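Local atomic coordinates of glucanase (PDB entry 5GY3), a protein that probably hydrolyses internal beta-1,4-glucosidic linkages in cellulose, lichenin and cereal beta-glucans, as a family 8 glycosyl hydrolase. Residues Ala85-Thr90 with Ala218-Leu223; Met214-Ile219 with Asp292-Ser297; Ser27-Gln32 with Thr90-Ala95; Pro156-Phe161 with Arg171-Asp176. All blocks are in the same frame, centred on the assembly; numbering follows the deposited sequence.

Contact 1: Ala85-Thr90 with Ala218-Leu223; sequences ASDGDT and AIRIPL
Asp87 and Arg220 meet only through the ends of their side chains, OD2 of Asp87 lying 3.7 Å from NH2 of Arg220. The distance makes this a long salt bridge. OD2 sits far from the plane of the guanidinium, where no N-H points, and the carboxylate and guanidinium planes are 38° apart, so the two groups interact through charge alone. Water 1 closes the gap: it donates to Asp87 OD2 at 2.8 Å and accepts a weak bond from Arg220 NE at 3.0 Å. Torsions explain the reach. Asp87 holds CG between its backbone N and carbonyl carbon (chi1 64°), a crowded position on a helix, while the Arg220 chain bends at chi3 (-54°), and the two side chains cross at about a right angle. Asp87, the predicted nucleophile, stands in the first turn of helix 86-103, and Arg220 belongs to helix 220-228, both within the helical (alpha/alpha)6 barrel of family 8. The other oxygen of Asp87, OD1, takes a weak, strongly bent bond of 2.9 Å from Gly88 N, and Tyr152 and Ile154 pack against the side chain. Beyond the pair, Glu30 and Asp217 form long, weak ion pairs with the Arg220 guanidinium, which therefore sits among three carboxylates. One turn along helix 86-103, Thr90 OG1 donates to Ser86 O at 2.8 Å.

Contact 2: Met214-Ile219 with Asp292-Ser297; sequences MSFDAI and DYYSAS
Tyr294 reaches from its helix into the loop at Phe216, where its hydroxyl donates to Phe216 O at 2.7 Å. The donor lies in the carbonyl plane with a C=O...O angle of 118°, which places it on a lone pair. The same two residues also meet ring to ring: the edge of Phe216 is turned toward the face of Tyr294, with planes at 89° and centroids 5.5 Å apart, an offset edge-to-face pair whose nearest ring carbons are Phe216 CD1 and Tyr294 CE2 at 3.8 Å. Having CG anti to its own backbone N (chi1 177°) sends the tyrosine ring out toward the loop. Its hydroxyl also touches Ile219 CG2 at 3.2 Å, so a methyl group and a carbonyl both crowd the oxygen. The contact thus ties the loop leading into helix 220-228 to the first turn of helix 293-307, within a fold of the family 8 (alpha/alpha)6 type. That turn has an N-cap: Asp292 OD1 accepts a capping bond from Ser295 N at 2.8 Å. Phe216 is exposed, whereas Ile219 is buried against Leu270 and Val273 of helix 268-278, and Leu270 packs on Tyr294 as well.

Contact 3: Ser27-Gln32 with Thr90-Ala95; sequences SHTEGQ and TLIAWA
Two helices of the (alpha/alpha)6 barrel, 29-41 and 86-103, pack here through Thr29 and Glu30 on one side and Leu91 and Ile92 on the other. The nearest CA pair is Glu30 and Leu91, 6.9 Å apart. Ile92 CD1 lies 3.8 Å from Thr29 CB and 3.9 Å from Thr29 CG2, with the two side chains crossing at about a right angle. With CG1 turned anti to the carbonyl carbon (chi1 -69°) and chi2 extended (162°), Ile92 carries that methyl to the threonine. Leu91 makes the second touch, CD1 resting 4.1 Å from Glu30 O. The touches are van der Waals contacts of methyl groups with carbon and with backbone carbonyl oxygen, while the acid of Glu30 is engaged elsewhere, OE2 bonding to Tyr293 OH. His28 caps the first turn, ND1 accepting from Gly31 N at 2.9 Å with the donor only 11° out of the ring plane. NE2 bonds to Asp20, and the two bonds together would hold the ring's rotation. The start of helix 29-41 thus meets the early turns of helix 86-103; the side chain of Glu30 comes about 4 Å from that of Asp87, the predicted nucleophile, consistent with a place beside the active site of a family 8 (alpha/alpha)6 barrel.

Contact 4: Pro156-Phe161 with Arg171-Asp176; sequences PAWRAF and RTLQTD
Trp158 and Leu173 form the tight half of this contact. Methyl CD2 of Leu173 stands over one face of the indole, 3.5 Å from the centroid of the six-membered ring and 7° off its normal, a well-centred CH-pi contact. The tryptophan also meets backbone: its CZ3 lies 3.5 Å from Leu173 O, and its CE3 lies 3.7 Å from Gln174 CA, which sits at the ring edge near its plane. Keeping CG of Trp158 anti to the carbonyl carbon (chi1 -65°) directs the ring at the second helix, and Leu173, with CG anti to its backbone N, offers a methyl to it. Met133 packs on both residues, and Trp170 meets the indole, so this half is buried. The two segments belong to helices 155-164 and 167-183, which follow each other through a short connection and run antiparallel at 156°, with axes approaching to 9.3 Å. They form an antiparallel helical hairpin within a fold of the family 8 (alpha/alpha)6 type. The other half is looser. Gln174, its chain bent at chi2, brings NE2 to 3.8 Å from Arg159 CB without a direct polar bond across the helices. Water 2 lies between Gln174 NE2 and Trp158 O: it donates weakly to Trp158 O at 3.3 Å, while its separation of 2.5 Å from Gln174 NE2 is too short to be trusted in detail. Arg159 and Gln174 are both partly exposed. The guanidinium of Arg159 turns away from the second helix, making a salt bridge to Glu163 and a weak bond from NH2 back to Pro156 O.

Overall arrangement
Contacts 1 and 3 share helix 86-103, meeting at Thr90, and their centres lie about 10 Å apart; contacts 1 and 2 share Ala218 and Ile219 on the chain that leads into helix 220-228, also with centres about 10 Å apart. Along the chain, contact 3 interleaves with contact 1, contact 4 falls between the two segments of contact 1, and contact 2 runs from the second segment of contact 1 to helix 293-307. Contacts 2 and 4, with centres about 23 Å apart, lie on opposite sides of the chain's centre. Trp94 packs on Pro156, Ala157 and Ala160, joining contact 3 to contact 4. Contact 1, with the predicted nucleophile, is centred about 2 Å from the chain's centre, with contact 3 beside it and contacts 2 and 4 further out.

Contact 1: Ala85-Thr90 with Ala218-Leu223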
loop_
_atom_site.group_PDB
_atom_site.type_symbol
_atom_site.label_atom_id
_atom_site.label_comp_id
_atom_site.label_asym_id
_atom_site.label_seq_id
_atom_site.Cartn_x
_atom_site.Cartn_y
_atom_site.Cartn_z
ATOM N N ALA A 85 -10.775 0.139 2.716
ATOM C CA ALA A 85 -9.753 -0.069 1.699
ATOM C C ALA A 85 -8.766 -1.057 2.301
ATOM O O ALA A 85 -8.105 -0.748 3.298
ATOM C CB ALA A 85 -9.069 1.239 1.292
ATOM N N SER A 86 -8.691 -2.256 1.719
ATOM C CA SER A 86 -8.005 -3.348 2.398
ATOM C C SER A 86 -6.516 -3.086 2.572
ATOM O O SER A 86 -5.911 -3.616 3.515
ATOM C CB SER A 86 -8.241 -4.654 1.648
ATOM O OG SER A 86 -9.628 -4.911 1.571
ATOM N N ASP A 87 -5.898 -2.295 1.687
ATOM C CA ASP A 87 -4.491 -1.990 1.917
ATOM C C ASP A 87 -4.329 -1.083 3.126
ATOM O O ASP A 87 -3.373 -1.236 3.889
ATOM C CB ASP A 87 -3.819 -1.401 0.667
ATOM C CG ASP A 87 -4.380 -0.047 0.231
ATOM O OD1 ASP A 87 -5.570 0.265 0.479
ATOM O OD2 ASP A 87 -3.596 0.706 -0.412
ATOM N N GLY A 88 -5.256 -0.145 3.329
ATOM C CA GLY A 88 -5.174 0.705 4.509
ATOM C C GLY A 88 -5.336 -0.083 5.796
ATOM O O GLY A 88 -4.554 0.082 6.736
ATOM N N ASP A 89 -6.359 -0.951 5.853
ATOM C CA ASP A 89 -6.536 -1.823 7.017
ATOM C C ASP A 89 -5.280 -2.642 7.282
ATOM O O ASP A 89 -4.884 -2.838 8.438
ATOM C CB ASP A 89 -7.695 -2.806 6.820
ATOM C CG ASP A 89 -9.011 -2.148 6.421
ATOM O OD1 ASP A 89 -9.368 -1.078 6.957
ATOM O OD2 ASP A 89 -9.712 -2.756 5.584
ATOM N N THR A 90 -4.678 -3.175 6.219
ATOM C CA THR A 90 -3.473 -3.986 6.360
ATOM C C THR A 90 -2.325 -3.172 6.938
ATOM O O THR A 90 -1.607 -3.637 7.836
ATOM C CB THR A 90 -3.085 -4.553 4.988
ATOM O OG1 THR A 90 -4.108 -5.440 4.522
ATOM C CG2 THR A 90 -1.759 -5.279 5.046
ATOM N N ALA A 218 -0.087 1.129 -8.830
ATOM C CA ALA A 218 0.717 -0.028 -9.219
ATOM C C ALA A 218 2.194 0.143 -8.889
ATOM O O ALA A 218 2.879 -0.858 -8.631
ATOM C CB ALA A 218 0.538 -0.295 -10.713
ATOM N N ILE A 219 2.691 1.387 -8.878
ATOM C CA ILE A 219 4.102 1.631 -8.591
ATOM C C ILE A 219 4.487 1.156 -7.190
ATOM O O ILE A 219 5.669 0.931 -6.918
ATOM C CB ILE A 219 4.408 3.132 -8.798
ATOM C CG1 ILE A 219 5.919 3.384 -8.815
ATOM C CG2 ILE A 219 3.750 3.965 -7.707
ATOM C CD1 ILE A 219 6.648 2.569 -9.868
ATOM N N ARG A 220 3.520 0.962 -6.289
ATOM C CA ARG A 220 3.852 0.408 -4.980
ATOM C C ARG A 220 4.203 -1.076 -5.036
ATOM O O ARG A 220 4.784 -1.592 -4.075
ATOM C CB ARG A 220 2.693 0.628 -4.001
ATOM C CG ARG A 220 2.560 2.078 -3.601
ATOM C CD ARG A 220 1.571 2.260 -2.465
ATOM N NE ARG A 220 0.279 1.659 -2.785
ATOM C CZ ARG A 220 -0.768 2.329 -3.254
ATOM N NH1 ARG A 220 -0.671 3.637 -3.458
ATOM N NH2 ARG A 220 -1.911 1.690 -3.510
ATOM N N ILE A 221 3.856 -1.769 -6.127
ATOM C CA ILE A 221 4.120 -3.208 -6.208
ATOM C C ILE A 221 5.609 -3.516 -6.106
ATOM O O ILE A 221 5.991 -4.374 -5.290
ATOM C CB ILE A 221 3.466 -3.787 -7.479
ATOM C CG1 ILE A 221 1.944 -3.616 -7.410
ATOM C CG2 ILE A 221 3.862 -5.267 -7.721
ATOM C CD1 ILE A 221 1.199 -3.905 -8.744
ATOM N N PRO A 222 6.499 -2.883 -6.879
ATOM C CA PRO A 222 7.928 -3.176 -6.704
ATOM C C PRO A 222 8.457 -2.745 -5.353
ATOM O O PRO A 222 9.398 -3.362 -4.833
ATOM C CB PRO A 222 8.595 -2.407 -7.853
ATOM C CG PRO A 222 7.589 -1.356 -8.249
ATOM C CD PRO A 222 6.256 -2.002 -8.039
ATOM N N LEU A 223 7.882 -1.699 -4.761
ATOM C CA LEU A 223 8.208 -1.370 -3.381
ATOM C C LEU A 223 7.904 -2.545 -2.460
ATOM O O LEU A 223 8.769 -2.987 -1.699
ATOM C CB LEU A 223 7.440 -0.126 -2.939
ATOM C CG LEU A 223 7.402 0.172 -1.436
ATOM C CD1 LEU A 223 8.801 0.477 -0.871
ATOM C CD2 LEU A 223 6.467 1.345 -1.191
HETATM O O HOH W 1 -1.038 -0.377 -0.940
#

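Contact 2: Met214-Ile219 with Asp292-Ser297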
loop_
_atom_site.group_PDB
_atom_site.type_symbol
_atom_site.label_atom_id
_atom_site.label_comp_id
_atom_site.label_asym_id
_atom_site.label_seq_id
_atom_site.Cartn_x
_atom_site.Cartn_y
_atom_site.Cartn_z
ATOM N N MET A 214 -0.390 1.362 -15.419
ATOM C CA MET A 214 0.564 1.289 -14.316
ATOM C C MET A 214 0.827 2.722 -13.880
ATOM O O MET A 214 1.550 3.456 -14.558
ATOM C CB MET A 214 1.862 0.615 -14.761
ATOM C CG MET A 214 2.693 0.052 -13.592
ATOM S SD MET A 214 3.341 1.310 -12.522
ATOM C CE MET A 214 4.359 2.216 -13.696
ATOM N N SER A 215 0.250 3.136 -12.750
ATOM C CA SER A 215 0.466 4.509 -12.294
ATOM C C SER A 215 0.589 4.575 -10.774
ATOM O O SER A 215 1.416 3.864 -10.196
ATOM C CB SER A 215 -0.648 5.436 -12.807
ATOM O OG SER A 215 -1.908 5.106 -12.267
ATOM N N PHE A 216 -0.173 5.442 -10.111
ATOM C CA PHE A 216 0.163 5.766 -8.724
ATOM C C PHE A 216 -0.162 4.653 -7.733
ATOM O O PHE A 216 0.409 4.649 -6.631
ATOM C CB PHE A 216 -0.548 7.051 -8.293
ATOM C CG PHE A 216 -0.151 8.249 -9.094
ATOM C CD1 PHE A 216 1.084 8.845 -8.897
ATOM C CD2 PHE A 216 -1.006 8.772 -10.053
ATOM C CE1 PHE A 216 1.458 9.958 -9.631
ATOM C CE2 PHE A 216 -0.639 9.885 -10.800
ATOM C CZ PHE A 216 0.594 10.476 -10.590
ATOM N N ASP A 217 -1.069 3.733 -8.075
ATOM C CA ASP A 217 -1.268 2.548 -7.245
ATOM C C ASP A 217 -0.206 1.496 -7.552
ATOM O O ASP A 217 0.526 1.050 -6.653
ATOM C CB ASP A 217 -2.663 1.953 -7.462
ATOM C CG ASP A 217 -3.741 2.623 -6.614
ATOM O OD1 ASP A 217 -3.425 3.515 -5.791
ATOM O OD2 ASP A 217 -4.912 2.234 -6.766
ATOM N N ALA A 218 -0.087 1.129 -8.830
ATOM C CA ALA A 218 0.717 -0.028 -9.219
ATOM C C ALA A 218 2.194 0.143 -8.889
ATOM O O ALA A 218 2.879 -0.858 -8.631
ATOM C CB ALA A 218 0.538 -0.295 -10.713
ATOM N N ILE A 219 2.691 1.387 -8.878
ATOM C CA ILE A 219 4.102 1.631 -8.591
ATOM C C ILE A 219 4.487 1.156 -7.190
ATOM O O ILE A 219 5.669 0.931 -6.918
ATOM C CB ILE A 219 4.408 3.132 -8.798
ATOM C CG1 ILE A 219 5.919 3.384 -8.815
ATOM C CG2 ILE A 219 3.750 3.965 -7.707
ATOM C CD1 ILE A 219 6.648 2.569 -9.868
ATOM N N ASP A 292 4.695 16.467 -2.380
ATOM C CA ASP A 292 3.351 16.415 -1.826
ATOM C C ASP A 292 3.281 15.272 -0.812
ATOM O O ASP A 292 4.285 14.608 -0.544
ATOM C CB ASP A 292 2.297 16.292 -2.937
ATOM C CG ASP A 292 2.486 15.066 -3.848
ATOM O OD1 ASP A 292 3.358 14.203 -3.611
ATOM O OD2 ASP A 292 1.718 14.969 -4.829
ATOM N N TYR A 293 2.091 15.042 -0.230
ATOM C CA TYR A 293 1.927 13.964 0.751
ATOM C C TYR A 293 2.412 12.639 0.182
ATOM O O TYR A 293 3.144 11.886 0.835
ATOM C CB TYR A 293 0.457 13.815 1.194
ATOM C CG TYR A 293 0.099 12.363 1.515
ATOM C CD1 TYR A 293 0.427 11.785 2.750
ATOM C CD2 TYR A 293 -0.534 11.555 0.572
ATOM C CE1 TYR A 293 0.127 10.441 3.022
ATOM C CE2 TYR A 293 -0.831 10.213 0.834
ATOM C CZ TYR A 293 -0.499 9.663 2.060
ATOM O OH TYR A 293 -0.799 8.333 2.302
ATOM N N TYR A 294 1.999 12.352 -1.049
ATOM C CA TYR A 294 2.276 11.072 -1.681
ATOM C C TYR A 294 3.772 10.858 -1.877
ATOM O O TYR A 294 4.305 9.787 -1.559
ATOM C CB TYR A 294 1.524 11.040 -3.010
ATOM C CG TYR A 294 1.745 9.821 -3.847
ATOM C CD1 TYR A 294 0.974 8.697 -3.671
ATOM C CD2 TYR A 294 2.711 9.810 -4.837
ATOM C CE1 TYR A 294 1.170 7.584 -4.447
ATOM C CE2 TYR A 294 2.916 8.707 -5.608
ATOM C CZ TYR A 294 2.144 7.588 -5.407
ATOM O OH TYR A 294 2.360 6.477 -6.195
ATOM N N SER A 295 4.466 11.869 -2.413
ATOM C CA SER A 295 5.903 11.751 -2.654
ATOM C C SER A 295 6.664 11.649 -1.341
ATOM O O SER A 295 7.550 10.801 -1.198
ATOM C CB SER A 295 6.407 12.946 -3.475
ATOM O OG SER A 295 7.828 12.908 -3.643
ATOM N N ALA A 296 6.311 12.491 -0.368
ATOM C CA ALA A 296 6.975 12.450 0.934
ATOM C C ALA A 296 6.822 11.085 1.594
ATOM O O ALA A 296 7.765 10.577 2.213
ATOM C CB ALA A 296 6.408 13.542 1.842
ATOM N N SER A 297 5.641 10.477 1.472
ATOM C CA SER A 297 5.413 9.163 2.064
ATOM C C SER A 297 6.274 8.101 1.387
ATOM O O SER A 297 6.943 7.307 2.056
ATOM C CB SER A 297 3.930 8.795 1.964
ATOM O OG SER A 297 3.102 9.765 2.584
#

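Contact 3: Ser27-Gln32 with Thr90-Ala95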
loop_
_atom_site.group_PDB
_atom_site.type_symbol
_atom_site.label_atom_id
_atom_site.label_comp_id
_atom_site.label_asym_id
_atom_site.label_seq_id
_atom_site.Cartn_x
_atom_site.Cartn_y
_atom_site.Cartn_z
ATOM N N SER A 27 -8.095 12.708 4.721
ATOM C CA SER A 27 -7.328 11.669 5.385
ATOM C C SER A 27 -7.865 10.313 4.951
ATOM O O SER A 27 -9.032 10.182 4.579
ATOM C CB SER A 27 -7.412 11.794 6.907
ATOM O OG SER A 27 -6.785 12.980 7.353
ATOM N N HIS A 28 -7.011 9.296 5.001
ATOM C CA HIS A 28 -7.457 7.970 4.608
ATOM C C HIS A 28 -6.633 6.925 5.343
ATOM O O HIS A 28 -5.625 7.233 5.983
ATOM C CB HIS A 28 -7.380 7.778 3.092
ATOM C CG HIS A 28 -6.190 8.420 2.454
ATOM N ND1 HIS A 28 -4.897 8.017 2.711
ATOM C CD2 HIS A 28 -6.098 9.444 1.571
ATOM C CE1 HIS A 28 -4.058 8.760 2.007
ATOM N NE2 HIS A 28 -4.762 9.635 1.308
ATOM N N THR A 29 -7.087 5.674 5.258
ATOM C CA THR A 29 -6.426 4.631 6.038
ATOM C C THR A 29 -5.047 4.300 5.488
ATOM O O THR A 29 -4.160 3.914 6.257
ATOM C CB THR A 29 -7.315 3.390 6.123
ATOM O OG1 THR A 29 -7.791 3.027 4.821
ATOM C CG2 THR A 29 -8.505 3.689 7.006
ATOM N N GLU A 30 -4.831 4.472 4.182
ATOM C CA GLU A 30 -3.472 4.406 3.655
ATOM C C GLU A 30 -2.573 5.424 4.352
ATOM O O GLU A 30 -1.465 5.096 4.788
ATOM C CB GLU A 30 -3.473 4.644 2.140
ATOM C CG GLU A 30 -2.090 4.939 1.591
ATOM C CD GLU A 30 -2.108 5.513 0.187
ATOM O OE1 GLU A 30 -2.594 4.814 -0.726
ATOM O OE2 GLU A 30 -1.641 6.663 0.004
ATOM N N GLY A 31 -3.040 6.670 4.463
ATOM C CA GLY A 31 -2.220 7.703 5.080
ATOM C C GLY A 31 -1.970 7.458 6.558
ATOM O O GLY A 31 -0.841 7.615 7.038
ATOM N N GLN A 32 -3.014 7.086 7.301
ATOM C CA GLN A 32 -2.825 6.748 8.711
ATOM C C GLN A 32 -1.878 5.564 8.866
ATOM O O GLN A 32 -0.975 5.590 9.707
ATOM C CB GLN A 32 -4.164 6.438 9.380
ATOM C CG GLN A 32 -5.192 7.552 9.306
ATOM C CD GLN A 32 -4.662 8.888 9.805
ATOM O OE1 GLN A 32 -4.523 9.833 9.027
ATOM N NE2 GLN A 32 -4.372 8.978 11.108
ATOM N N THR A 90 -4.678 -3.175 6.219
ATOM C CA THR A 90 -3.473 -3.986 6.360
ATOM C C THR A 90 -2.325 -3.172 6.938
ATOM O O THR A 90 -1.607 -3.637 7.836
ATOM C CB THR A 90 -3.085 -4.553 4.988
ATOM O OG1 THR A 90 -4.108 -5.440 4.522
ATOM C CG2 THR A 90 -1.759 -5.279 5.046
ATOM N N LEU A 91 -2.114 -1.961 6.407
ATOM C CA LEU A 91 -1.003 -1.128 6.858
ATOM C C LEU A 91 -1.145 -0.779 8.329
ATOM O O LEU A 91 -0.156 -0.789 9.079
ATOM C CB LEU A 91 -0.946 0.148 6.021
ATOM C CG LEU A 91 -0.567 -0.070 4.555
ATOM C CD1 LEU A 91 -0.931 1.161 3.736
ATOM C CD2 LEU A 91 0.914 -0.384 4.447
ATOM N N ILE A 92 -2.374 -0.467 8.750
ATOM C CA ILE A 92 -2.655 -0.172 10.155
ATOM C C ILE A 92 -2.342 -1.384 11.025
ATOM O O ILE A 92 -1.673 -1.269 12.058
ATOM C CB ILE A 92 -4.117 0.286 10.322
ATOM C CG1 ILE A 92 -4.329 1.665 9.673
ATOM C CG2 ILE A 92 -4.511 0.294 11.803
ATOM C CD1 ILE A 92 -5.820 2.029 9.376
ATOM N N ALA A 93 -2.829 -2.566 10.626
ATOM C CA ALA A 93 -2.584 -3.761 11.428
ATOM C C ALA A 93 -1.100 -4.095 11.471
ATOM O O ALA A 93 -0.591 -4.589 12.485
ATOM C CB ALA A 93 -3.379 -4.949 10.879
ATOM N N TRP A 94 -0.405 -3.875 10.358
ATOM C CA TRP A 94 1.029 -4.141 10.291
ATOM C C TRP A 94 1.798 -3.181 11.186
ATOM O O TRP A 94 2.696 -3.596 11.930
ATOM C CB TRP A 94 1.486 -4.016 8.833
ATOM C CG TRP A 94 2.883 -4.439 8.563
ATOM C CD1 TRP A 94 3.653 -5.308 9.295
ATOM C CD2 TRP A 94 3.682 -4.025 7.458
ATOM N NE1 TRP A 94 4.887 -5.456 8.703
ATOM C CE2 TRP A 94 4.926 -4.681 7.572
ATOM C CE3 TRP A 94 3.466 -3.165 6.373
ATOM C CZ2 TRP A 94 5.956 -4.487 6.654
ATOM C CZ3 TRP A 94 4.488 -2.990 5.450
ATOM C CH2 TRP A 94 5.711 -3.655 5.593
ATOM N N ALA A 95 1.444 -1.892 11.142
ATOM C CA ALA A 95 2.089 -0.919 12.017
ATOM C C ALA A 95 1.898 -1.279 13.491
ATOM O O ALA A 95 2.832 -1.140 14.297
ATOM C CB ALA A 95 1.545 0.478 11.722
#

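Contact 4: Pro156-Phe161 with Arg171-Asp176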
loop_
_atom_site.group_PDB
_atom_site.type_symbol
_atom_site.label_atom_id
_atom_site.label_comp_id
_atom_site.label_asym_id
_atom_site.label_seq_id
_atom_site.Cartn_x
_atom_site.Cartn_y
_atom_site.Cartn_z
ATOM N N PRO A 156 5.099 -7.815 2.434
ATOM C CA PRO A 156 5.846 -7.831 3.705
ATOM C C PRO A 156 4.940 -7.800 4.930
ATOM O O PRO A 156 5.298 -8.368 5.976
ATOM C CB PRO A 156 6.733 -6.580 3.607
ATOM C CG PRO A 156 5.980 -5.663 2.676
ATOM C CD PRO A 156 5.378 -6.591 1.654
ATOM N N ALA A 157 3.778 -7.153 4.830
ATOM C CA ALA A 157 2.808 -7.204 5.913
ATOM C C ALA A 157 2.259 -8.612 6.089
ATOM O O ALA A 157 2.139 -9.103 7.216
ATOM C CB ALA A 157 1.677 -6.221 5.646
ATOM N N TRP A 158 1.903 -9.276 4.980
ATOM C CA TRP A 158 1.344 -10.621 5.075
ATOM C C TRP A 158 2.332 -11.587 5.722
ATOM O O TRP A 158 1.938 -12.464 6.500
ATOM C CB TRP A 158 0.946 -11.121 3.691
ATOM C CG TRP A 158 -0.162 -10.330 3.061
ATOM C CD1 TRP A 158 -0.840 -9.276 3.605
ATOM C CD2 TRP A 158 -0.717 -10.536 1.757
ATOM N NE1 TRP A 158 -1.791 -8.821 2.724
ATOM C CE2 TRP A 158 -1.730 -9.574 1.578
ATOM C CE3 TRP A 158 -0.455 -11.450 0.724
ATOM C CZ2 TRP A 158 -2.495 -9.500 0.410
ATOM C CZ3 TRP A 158 -1.205 -11.373 -0.442
ATOM C CH2 TRP A 158 -2.214 -10.406 -0.588
ATOM N N ARG A 159 3.621 -11.448 5.401
ATOM C CA ARG A 159 4.620 -12.316 6.019
ATOM C C ARG A 159 4.685 -12.059 7.521
ATOM O O ARG A 159 4.738 -13.002 8.317
ATOM C CB ARG A 159 5.990 -12.103 5.356
ATOM C CG ARG A 159 7.119 -12.953 5.936
ATOM C CD ARG A 159 8.406 -12.167 6.076
ATOM N NE ARG A 159 8.125 -10.729 6.332
ATOM C CZ ARG A 159 8.241 -10.136 7.509
ATOM N NH1 ARG A 159 8.640 -10.849 8.540
ATOM N NH2 ARG A 159 7.976 -8.851 7.620
ATOM N N ALA A 160 4.638 -10.785 7.927
ATOM C CA ALA A 160 4.623 -10.455 9.348
ATOM C C ALA A 160 3.392 -11.025 10.035
ATOM O O ALA A 160 3.490 -11.563 11.146
ATOM C CB ALA A 160 4.675 -8.936 9.542
ATOM N N PHE A 161 2.221 -10.908 9.399
ATOM C CA PHE A 161 1.011 -11.489 9.981
ATOM C C PHE A 161 1.193 -12.982 10.229
ATOM O O PHE A 161 0.858 -13.498 11.305
ATOM C CB PHE A 161 -0.190 -11.274 9.058
ATOM C CG PHE A 161 -0.554 -9.826 8.806
ATOM C CD1 PHE A 161 -0.113 -8.812 9.638
ATOM C CD2 PHE A 161 -1.361 -9.501 7.719
ATOM C CE1 PHE A 161 -0.469 -7.476 9.400
ATOM C CE2 PHE A 161 -1.729 -8.180 7.473
ATOM C CZ PHE A 161 -1.269 -7.161 8.313
ATOM N N ARG A 171 0.013 -17.476 4.826
ATOM C CA ARG A 171 0.999 -18.025 3.903
ATOM C C ARG A 171 0.352 -18.416 2.578
ATOM O O ARG A 171 0.920 -18.173 1.505
ATOM C CB ARG A 171 1.701 -19.226 4.535
ATOM C CG ARG A 171 2.785 -18.842 5.508
ATOM C CD ARG A 171 3.790 -19.972 5.651
ATOM N NE ARG A 171 4.820 -19.660 6.630
ATOM C CZ ARG A 171 5.696 -20.547 7.086
ATOM N NH1 ARG A 171 5.667 -21.802 6.649
ATOM N NH2 ARG A 171 6.594 -20.184 7.987
ATOM N N THR A 172 -0.841 -19.012 2.634
ATOM C CA THR A 172 -1.553 -19.339 1.402
ATOM C C THR A 172 -1.904 -18.081 0.620
ATOM O O THR A 172 -1.774 -18.049 -0.610
ATOM C CB THR A 172 -2.808 -20.144 1.730
ATOM O OG1 THR A 172 -2.424 -21.455 2.170
ATOM C CG2 THR A 172 -3.731 -20.255 0.501
ATOM N N LEU A 173 -2.364 -17.038 1.315
ATOM C CA LEU A 173 -2.682 -15.787 0.628
ATOM C C LEU A 173 -1.444 -15.218 -0.050
ATOM O O LEU A 173 -1.502 -14.754 -1.199
ATOM C CB LEU A 173 -3.277 -14.770 1.614
ATOM C CG LEU A 173 -3.958 -13.556 0.960
ATOM C CD1 LEU A 173 -5.305 -13.953 0.317
ATOM C CD2 LEU A 173 -4.130 -12.395 1.937
ATOM N N GLN A 174 -0.305 -15.272 0.635
ATOM C CA GLN A 174 0.931 -14.795 0.020
ATOM C C GLN A 174 1.311 -15.637 -1.191
ATOM O O GLN A 174 1.673 -15.092 -2.240
ATOM C CB GLN A 174 2.058 -14.776 1.046
ATOM C CG GLN A 174 3.398 -14.527 0.406
ATOM C CD GLN A 174 4.318 -13.727 1.279
ATOM O OE1 GLN A 174 5.103 -12.910 0.783
ATOM N NE2 GLN A 174 4.241 -13.958 2.592
ATOM N N THR A 175 1.233 -16.967 -1.069
ATOM C CA THR A 175 1.525 -17.845 -2.198
ATOM C C THR A 175 0.621 -17.539 -3.383
ATOM O O THR A 175 1.080 -17.439 -4.526
ATOM C CB THR A 175 1.348 -19.300 -1.774
ATOM O OG1 THR A 175 2.372 -19.650 -0.833
ATOM C CG2 THR A 175 1.417 -20.213 -2.989
ATOM N N ASP A 176 -0.680 -17.403 -3.121
ATOM C CA ASP A 176 -1.634 -17.170 -4.194
ATOM C C ASP A 176 -1.465 -15.779 -4.797
ATOM O O ASP A 176 -1.672 -15.590 -6.003
ATOM C CB ASP A 176 -3.052 -17.375 -3.661
ATOM C CG ASP A 176 -3.412 -18.864 -3.494
ATOM O OD1 ASP A 176 -2.663 -19.715 -4.015
ATOM O OD2 ASP A 176 -4.450 -19.182 -2.860
HETATM O O HOH W 2 2.629 -14.817 4.331
#